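Local coordinates for high-potential iron-sulfur protein isozyme 2 (PDB 1HPI), which carries electrons in the anaerobic electron transport of a purple photosynthetic bacterium, using a single high-potential [4Fe-4S] cluster, at residues A[14-19]-A[57-62]; A[23-28]-A[62-67]; A[30-35]-A[66-71]. One frame throughout, in Å; residues are numbered along the deposited sequence.

Contact 1: residues A[14-19]-A[57-62]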
# COMPACT_ATOMS: atom_id res chain seq x y z
N LEU A 14 7.60 5.94 2.40
CA LEU A 14 6.70 5.14 3.21
C LEU A 14 7.07 3.66 3.20
O LEU A 14 6.31 2.82 3.67
CB LEU A 14 5.26 5.35 2.75
CG LEU A 14 4.80 6.77 3.08
CD1 LEU A 14 3.37 6.99 2.59
CD2 LEU A 14 4.89 7.02 4.58
N GLU A 15 8.24 3.34 2.66
CA GLU A 15 8.71 1.97 2.59
C GLU A 15 7.69 1.04 1.98
O GLU A 15 7.47 -0.09 2.40
CB GLU A 15 9.18 1.50 3.97
CG GLU A 15 10.35 2.43 4.34
CD GLU A 15 11.16 1.90 5.47
OE1 GLU A 15 11.77 0.78 5.17
OE2 GLU A 15 11.22 2.47 6.54
N TYR A 16 7.06 1.55 0.95
CA TYR A 16 6.04 0.80 0.26
C TYR A 16 6.55 -0.38 -0.56
O TYR A 16 7.59 -0.30 -1.20
CB TYR A 16 5.25 1.75 -0.67
CG TYR A 16 4.37 1.02 -1.67
CD1 TYR A 16 3.06 0.68 -1.32
CD2 TYR A 16 4.83 0.68 -2.94
CE1 TYR A 16 2.23 0.01 -2.22
CE2 TYR A 16 4.01 0.02 -3.86
CZ TYR A 16 2.71 -0.32 -3.48
OH TYR A 16 1.89 -0.98 -4.36
N ARG A 17 5.81 -1.48 -0.55
CA ARG A 17 6.13 -2.68 -1.32
C ARG A 17 4.85 -3.17 -1.99
O ARG A 17 3.79 -3.13 -1.38
CB ARG A 17 6.61 -3.87 -0.50
CG ARG A 17 7.92 -3.62 0.21
CD ARG A 17 9.09 -3.32 -0.72
NE ARG A 17 10.18 -2.78 0.08
CZ ARG A 17 10.46 -1.48 0.14
NH1 ARG A 17 9.77 -0.58 -0.55
NH2 ARG A 17 11.47 -1.05 0.89
N HIS A 18 4.93 -3.65 -3.23
CA HIS A 18 3.74 -4.15 -3.90
C HIS A 18 3.28 -5.48 -3.29
O HIS A 18 2.11 -5.85 -3.40
CB HIS A 18 4.06 -4.48 -5.36
CG HIS A 18 4.35 -3.31 -6.24
ND1 HIS A 18 3.56 -2.17 -6.22
CD2 HIS A 18 5.34 -3.14 -7.15
CE1 HIS A 18 4.09 -1.35 -7.12
NE2 HIS A 18 5.15 -1.89 -7.70
N ASP A 19 4.21 -6.21 -2.65
CA ASP A 19 3.93 -7.51 -2.01
C ASP A 19 4.38 -7.44 -0.55
O ASP A 19 5.57 -7.39 -0.25
CB ASP A 19 4.70 -8.62 -2.75
CG ASP A 19 4.53 -10.04 -2.27
OD1 ASP A 19 3.73 -10.20 -1.24
OD2 ASP A 19 5.08 -10.98 -2.81
N LYS A 57 -2.23 7.94 -7.77
CA LYS A 57 -1.64 6.64 -8.00
C LYS A 57 -2.51 5.47 -7.59
O LYS A 57 -3.42 5.63 -6.79
CB LYS A 57 -0.59 6.39 -6.94
CG LYS A 57 0.63 7.26 -7.09
CD LYS A 57 1.05 7.37 -8.53
CE LYS A 57 2.40 8.03 -8.60
NZ LYS A 57 2.73 8.48 -9.96
N LEU A 58 -2.19 4.31 -8.16
CA LEU A 58 -2.87 3.06 -7.87
C LEU A 58 -1.85 2.23 -7.09
O LEU A 58 -0.70 2.13 -7.51
CB LEU A 58 -3.26 2.22 -9.10
CG LEU A 58 -4.32 2.87 -9.97
CD1 LEU A 58 -4.56 1.99 -11.20
CD2 LEU A 58 -5.61 3.02 -9.18
N VAL A 59 -2.25 1.64 -5.96
CA VAL A 59 -1.33 0.82 -5.18
C VAL A 59 -1.77 -0.64 -5.28
O VAL A 59 -2.93 -0.91 -5.60
CB VAL A 59 -1.18 1.26 -3.73
CG1 VAL A 59 -0.76 2.72 -3.69
CG2 VAL A 59 -2.49 1.06 -2.98
N SER A 60 -0.85 -1.56 -5.00
CA SER A 60 -1.14 -2.98 -5.04
C SER A 60 -2.02 -3.42 -3.88
O SER A 60 -1.72 -3.15 -2.72
CB SER A 60 0.19 -3.71 -4.99
OG SER A 60 -0.04 -5.09 -4.79
N ALA A 61 -3.13 -4.11 -4.16
CA ALA A 61 -4.00 -4.57 -3.08
C ALA A 61 -3.25 -5.49 -2.11
O ALA A 61 -3.59 -5.64 -0.93
CB ALA A 61 -5.21 -5.28 -3.65
N ASN A 62 -2.20 -6.13 -2.60
CA ASN A 62 -1.43 -7.02 -1.75
C ASN A 62 -0.21 -6.37 -1.15
O ASN A 62 0.62 -7.06 -0.56
CB ASN A 62 -0.89 -8.22 -2.54
CG ASN A 62 -1.96 -8.90 -3.34
OD1 ASN A 62 -1.91 -8.93 -4.57
ND2 ASN A 62 -2.95 -9.43 -2.63

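Contact 2: residues A[23-28]-A[62-67]. With SF4 (iron/sulfur cluster), chain B.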
# COMPACT_ATOMS: atom_id res chain seq x y z
N VAL A 23 7.96 -7.49 3.05
CA VAL A 23 8.26 -6.44 3.99
C VAL A 23 9.07 -6.92 5.19
O VAL A 23 8.77 -7.95 5.78
CB VAL A 23 6.95 -5.87 4.52
CG1 VAL A 23 7.22 -4.96 5.71
CG2 VAL A 23 6.22 -5.09 3.42
N GLN A 24 10.10 -6.17 5.56
CA GLN A 24 10.93 -6.47 6.70
C GLN A 24 11.02 -5.13 7.43
O GLN A 24 11.89 -4.31 7.14
CB GLN A 24 12.27 -7.10 6.30
CG GLN A 24 13.35 -6.87 7.36
CD GLN A 24 14.45 -7.89 7.26
OE1 GLN A 24 15.49 -7.74 7.90
NE2 GLN A 24 14.21 -8.94 6.46
N HIS A 25 10.07 -4.90 8.34
CA HIS A 25 9.93 -3.68 9.12
C HIS A 25 9.33 -3.97 10.49
O HIS A 25 8.40 -4.75 10.60
CB HIS A 25 8.98 -2.73 8.34
CG HIS A 25 8.92 -1.33 8.88
ND1 HIS A 25 8.13 -1.01 9.98
CD2 HIS A 25 9.54 -0.18 8.46
CE1 HIS A 25 8.28 0.30 10.21
NE2 HIS A 25 9.12 0.82 9.32
N PRO A 26 9.85 -3.34 11.54
CA PRO A 26 9.39 -3.55 12.90
C PRO A 26 7.91 -3.35 13.15
O PRO A 26 7.33 -4.00 14.02
CB PRO A 26 10.26 -2.66 13.80
CG PRO A 26 11.44 -2.25 12.93
CD PRO A 26 10.95 -2.34 11.49
N ALA A 27 7.29 -2.44 12.42
CA ALA A 27 5.87 -2.18 12.62
C ALA A 27 4.95 -3.15 11.88
O ALA A 27 3.77 -3.26 12.20
CB ALA A 27 5.54 -0.78 12.12
N TYR A 28 5.48 -3.83 10.88
CA TYR A 28 4.68 -4.75 10.10
C TYR A 28 4.24 -6.00 10.84
O TYR A 28 4.98 -6.56 11.63
CB TYR A 28 5.43 -5.12 8.80
CG TYR A 28 4.76 -6.24 8.02
CD1 TYR A 28 3.71 -5.96 7.14
CD2 TYR A 28 5.17 -7.57 8.14
CE1 TYR A 28 3.08 -6.97 6.41
CE2 TYR A 28 4.55 -8.59 7.42
CZ TYR A 28 3.50 -8.29 6.54
OH TYR A 28 2.89 -9.31 5.83
N ASN A 62 -2.20 -6.13 -2.60
CA ASN A 62 -1.43 -7.02 -1.75
C ASN A 62 -0.21 -6.37 -1.15
O ASN A 62 0.62 -7.06 -0.56
CB ASN A 62 -0.89 -8.22 -2.54
CG ASN A 62 -1.96 -8.90 -3.34
OD1 ASN A 62 -1.91 -8.93 -4.57
ND2 ASN A 62 -2.95 -9.43 -2.63
N GLY A 63 -0.09 -5.05 -1.29
CA GLY A 63 1.06 -4.30 -0.78
C GLY A 63 0.97 -3.85 0.67
O GLY A 63 0.12 -4.29 1.44
N TRP A 64 1.89 -2.94 1.04
CA TRP A 64 1.95 -2.41 2.39
C TRP A 64 2.89 -1.22 2.44
O TRP A 64 3.79 -1.12 1.63
CB TRP A 64 2.56 -3.51 3.31
CG TRP A 64 2.59 -3.14 4.77
CD1 TRP A 64 1.61 -3.39 5.67
CD2 TRP A 64 3.64 -2.49 5.49
NE1 TRP A 64 1.97 -2.92 6.91
CE2 TRP A 64 3.22 -2.37 6.83
CE3 TRP A 64 4.89 -1.99 5.13
CZ2 TRP A 64 4.02 -1.77 7.81
CZ3 TRP A 64 5.68 -1.40 6.09
CH2 TRP A 64 5.25 -1.29 7.41
N CYS A 65 2.70 -0.34 3.41
CA CYS A 65 3.55 0.82 3.61
C CYS A 65 3.40 1.16 5.08
O CYS A 65 2.48 0.66 5.75
CB CYS A 65 3.31 2.03 2.68
SG CYS A 65 1.95 3.11 3.22
N THR A 66 4.28 2.01 5.58
CA THR A 66 4.27 2.42 6.98
C THR A 66 3.01 3.14 7.44
O THR A 66 2.73 3.23 8.65
CB THR A 66 5.54 3.19 7.39
OG1 THR A 66 5.61 4.40 6.65
CG2 THR A 66 6.80 2.36 7.17
N ALA A 67 2.23 3.66 6.49
CA ALA A 67 1.00 4.35 6.83
C ALA A 67 -0.15 3.36 7.01
O ALA A 67 -1.30 3.77 7.20
CB ALA A 67 0.65 5.45 5.85
FE1 SF4 B . -1.41 0.47 1.14
FE2 SF4 B . -2.57 1.66 3.32
FE3 SF4 B . -2.01 3.10 1.06
FE4 SF4 B . 0.03 2.17 2.61
S1 SF4 B . -1.57 3.63 3.23
S2 SF4 B . -0.09 2.09 0.36
S3 SF4 B . -0.82 0.25 3.33
S4 SF4 B . -3.44 1.36 1.23

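Contact 3: residues A[30-35]-A[66-71]. With SF4 (iron/sulfur cluster), chain B.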
# COMPACT_ATOMS: atom_id res chain seq x y z
N GLU A 30 2.12 -9.71 10.01
CA GLU A 30 1.57 -10.53 8.94
C GLU A 30 0.06 -10.44 8.88
O GLU A 30 -0.63 -10.56 9.88
CB GLU A 30 2.13 -11.96 8.98
CG GLU A 30 3.57 -11.94 8.42
CD GLU A 30 4.30 -13.25 8.52
OE1 GLU A 30 3.50 -14.27 8.69
OE2 GLU A 30 5.51 -13.33 8.45
N GLY A 31 -0.43 -10.22 7.67
CA GLY A 31 -1.86 -10.10 7.45
C GLY A 31 -2.24 -8.67 7.07
O GLY A 31 -3.32 -8.42 6.55
N GLN A 32 -1.36 -7.71 7.32
CA GLN A 32 -1.67 -6.33 6.97
C GLN A 32 -1.38 -6.14 5.49
O GLN A 32 -0.28 -6.47 5.03
CB GLN A 32 -0.77 -5.35 7.74
CG GLN A 32 -0.91 -5.44 9.27
CD GLN A 32 0.05 -4.52 10.03
OE1 GLN A 32 0.99 -3.94 9.47
NE2 GLN A 32 -0.18 -4.40 11.33
N THR A 33 -2.35 -5.61 4.75
CA THR A 33 -2.19 -5.36 3.33
C THR A 33 -2.97 -4.10 2.97
O THR A 33 -3.79 -3.62 3.76
CB THR A 33 -2.71 -6.50 2.42
OG1 THR A 33 -4.10 -6.63 2.60
CG2 THR A 33 -2.01 -7.82 2.72
N CYS A 34 -2.72 -3.58 1.76
CA CYS A 34 -3.43 -2.40 1.34
C CYS A 34 -4.91 -2.73 1.36
O CYS A 34 -5.75 -1.92 1.76
CB CYS A 34 -3.02 -1.96 -0.08
SG CYS A 34 -1.33 -1.36 -0.15
N LEU A 35 -5.23 -3.94 0.91
CA LEU A 35 -6.60 -4.39 0.86
C LEU A 35 -7.36 -4.19 2.17
O LEU A 35 -8.53 -3.82 2.16
CB LEU A 35 -6.75 -5.80 0.27
CG LEU A 35 -8.17 -6.17 -0.15
CD1 LEU A 35 -8.73 -5.20 -1.20
CD2 LEU A 35 -8.16 -7.57 -0.74
N THR A 66 4.28 2.01 5.58
CA THR A 66 4.27 2.42 6.98
C THR A 66 3.01 3.14 7.44
O THR A 66 2.73 3.23 8.65
CB THR A 66 5.54 3.19 7.39
OG1 THR A 66 5.61 4.40 6.65
CG2 THR A 66 6.80 2.36 7.17
N ALA A 67 2.23 3.66 6.49
CA ALA A 67 1.00 4.35 6.83
C ALA A 67 -0.15 3.36 7.01
O ALA A 67 -1.30 3.77 7.20
CB ALA A 67 0.65 5.45 5.85
N TRP A 68 0.11 2.06 6.95
CA TRP A 68 -0.97 1.09 7.13
C TRP A 68 -1.73 1.29 8.43
O TRP A 68 -1.15 1.47 9.51
CB TRP A 68 -0.46 -0.36 7.07
CG TRP A 68 -1.60 -1.32 7.13
CD1 TRP A 68 -2.24 -1.85 6.06
CD2 TRP A 68 -2.25 -1.84 8.29
NE1 TRP A 68 -3.26 -2.68 6.48
CE2 TRP A 68 -3.28 -2.69 7.84
CE3 TRP A 68 -2.06 -1.68 9.67
CZ2 TRP A 68 -4.11 -3.38 8.74
CZ3 TRP A 68 -2.88 -2.36 10.55
CH2 TRP A 68 -3.90 -3.19 10.09
N VAL A 69 -3.06 1.26 8.33
CA VAL A 69 -3.94 1.41 9.47
C VAL A 69 -5.19 0.56 9.23
O VAL A 69 -5.76 0.55 8.15
CB VAL A 69 -4.14 2.89 9.87
CG1 VAL A 69 -4.74 3.67 8.72
CG2 VAL A 69 -5.02 3.06 11.09
N ALA A 70 -5.63 -0.20 10.24
CA ALA A 70 -6.80 -1.05 10.07
C ALA A 70 -8.06 -0.33 9.70
O ALA A 70 -8.35 0.78 10.15
CB ALA A 70 -7.11 -1.84 11.33
N ARG A 71 -8.83 -1.01 8.88
CA ARG A 71 -10.10 -0.50 8.43
C ARG A 71 -11.04 -0.53 9.63
O ARG A 71 -11.92 0.35 9.72
CB ARG A 71 -10.62 -1.37 7.31
CG ARG A 71 -11.27 -0.64 6.15
CD ARG A 71 -11.85 -1.66 5.19
NE ARG A 71 -10.98 -1.89 4.05
CZ ARG A 71 -10.67 -0.89 3.23
NH1 ARG A 71 -11.14 0.33 3.43
NH2 ARG A 71 -9.88 -1.11 2.18
OXT ARG A 71 -10.88 -1.44 10.47
FE1 SF4 B . -1.41 0.47 1.14
FE2 SF4 B . -2.57 1.66 3.32
FE3 SF4 B . -2.01 3.10 1.06
FE4 SF4 B . 0.03 2.17 2.61
S1 SF4 B . -1.57 3.63 3.23
S2 SF4 B . -0.09 2.09 0.36
S3 SF4 B . -0.82 0.25 3.33
S4 SF4 B . -3.44 1.36 1.23

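Contact 1: residues A[14-19]-A[57-62]
Two hydrogen bonds join Ser-60 to the loop that carries Tyr-16 and His-18, one through its backbone N-H and one through its hydroxyl. Its backbone N donates to the phenol OH of Tyr-16 at 2.9 Å, an almost straight bond (171°) that arrives at the edge of the ring near its plane. Its hydroxyl OG donates to His-18 O at 2.7 Å, lying in the carbonyl plane on a lone pair. Ser-60 CB lies between these bonds, 3.3 Å from Tyr-16 OH, while its OG also accepts from Asn-62 N at 3.2 Å, which makes an ST turn just past the end of the strand. An alanine here would probably leave His-18 O without its side-chain donor and Asn-62 N without its turn acceptor, loosening the tie between the loop 14-19 and the end of strand 57-60.

The phenol has a second grip: Tyr-16 OH and His-18 ND1 are hydrogen-bonded at 2.8 Å, so the oxygen is held by a backbone N-H and an imidazole together. Tyr-16 CG lies anti to the backbone N (chi1 167°), and from there the ring runs to the strand, where CE1 packs against Val-59 CB at 3.9 Å. This buried ring also touches the iron-sulfur cluster, and the polar network probably steadies the hydroxyl end of a ring that lines the cluster pocket.

Further out, the backbone N of His-18 is bound by the carboxylate of Glu-6, and the imidazole meets Trp-48 edge-to-face. Asp-19 turns its OD1 to Ser-21 N within its own loop. The loop follows helix 9-13, whose Schellman motif closes with Glu-15 at positive phi, and it packs on the end of strand 57-60, the middle strand of the small sheet between 2-3 and 48-50.

Contact 2: residues A[23-28]-A[62-67]
His-25 ND1 accepts a hydrogen bond from Ala-27 N at 3.0 Å, the donor tilted somewhat out of the imidazole plane, and the ring so held presents one face to Trp-64 CH2. A neutral imidazole would then probably carry its proton on NE2; His-25 NE2 lies 3.5 Å from Thr-66 CG2. His-25 and Trp-64 meet obliquely, their planes at 52°.

Trp-64 CG lies anti to its backbone N (chi1 -175°), on the way to segment 23-28. Tyr-28 makes the classical T-shaped pair of this aromatic cluster: its CD1 edge points at the face of the five-membered ring of Trp-64, the planes at 90° and CD1 3.5 Å from Trp-64 NE1. On the same face, Tyr-28 CB and Val-23 CG1 make CH-pi contacts with the six-membered ring, 4.1 and 4.2 Å from its centroid.

Next in sequence, Cys-65 SG binds iron FE4 at 2.2 Å and accepts from Ala-67 N at 3.3 Å, a bond likely to ease the negative charge on the thiolate. Since no hydrogen bond crosses to 62-67, segment 23-28 is held there largely by C-H and ring-face contacts, while the indole N-H of Trp-64 is taken by Gln-32 OE1.

Contact 3: residues A[30-35]-A[66-71]
The indole of Trp-68 is sandwiched: Gln-32 lies over one face, Ala-70 N over the other, and Thr-33 O sits at the edge together with the cluster sulfide S3. Here the C-terminal segment packs on the loop that carries Cys-34, in the high-potential iron-sulfur fold, a compact protein poor in helix and strand whose loops wrap a single cubane.

Gln-32 covers its face with the whole length of the side chain. CB stands over the middle of the indole, and CG lies 3.6 Å from the centroid of the six-membered ring in a CH-pi contact. Because the chain is extended beyond CG, with chi2 176°, CD follows across the ring. The amide plane is nearly parallel to the ring, 11° away, and stacks on it. Gln-32 NE2 rests 3.5 Å from Trp-68 CZ3, whereas the amide oxygen is turned to another partner, the indole N-H of Trp-64. One glutamine thus stacks on one tryptophan and accepts from a second, whose ring also meets that of Trp-68.

Along its edge, Trp-68 NE1 donates to Thr-33 O at 2.9 Å. The acceptor lies in the indole plane, but the bond is bent (131°) and the donor stands above the carbonyl plane. The same N-H is shared with Asn-36 OD1, which would account for part of that bend. These bonds probably help fix the rotation of the ring, and Trp-68 CD1 comes to rest 3.7 Å from the cluster sulfide S3. Just beyond Thr-33, Cys-34 SG binds iron FE1 at 2.2 Å, so the carbonyl that receives the indole belongs to the residue before a ligand cysteine.

The chain end adds a last bond: Arg-71 NH2, which also serves Tyr-40 O, donates to Leu-35 O at 3.0 Å, the acceptor lying in the guanidinium plane.

The three contacts pack around one cubane, their centres 8 to 10 Å apart. Contacts 2 and 3 share Thr-66 and Ala-67 and are bridged by the bond from Trp-64 NE1 to Gln-32 OE1 (2.9 Å); each also supplies a ligand cysteine, Cys-65 to one iron and Cys-34 to another. Contact 1 brings Tyr-16 to the same pocket and shares Asn-62 with contact 2. Backbone bonds probably seal it to its neighbours: Leu-14 O with Thr-66 N (2.9 Å), Arg-17 N with Trp-64 O (3.0 Å), and Leu-35 N with Ala-61 O (3.0 Å). The general lesson is that loops and a short strand, cross-tied around a cofactor, can form a core.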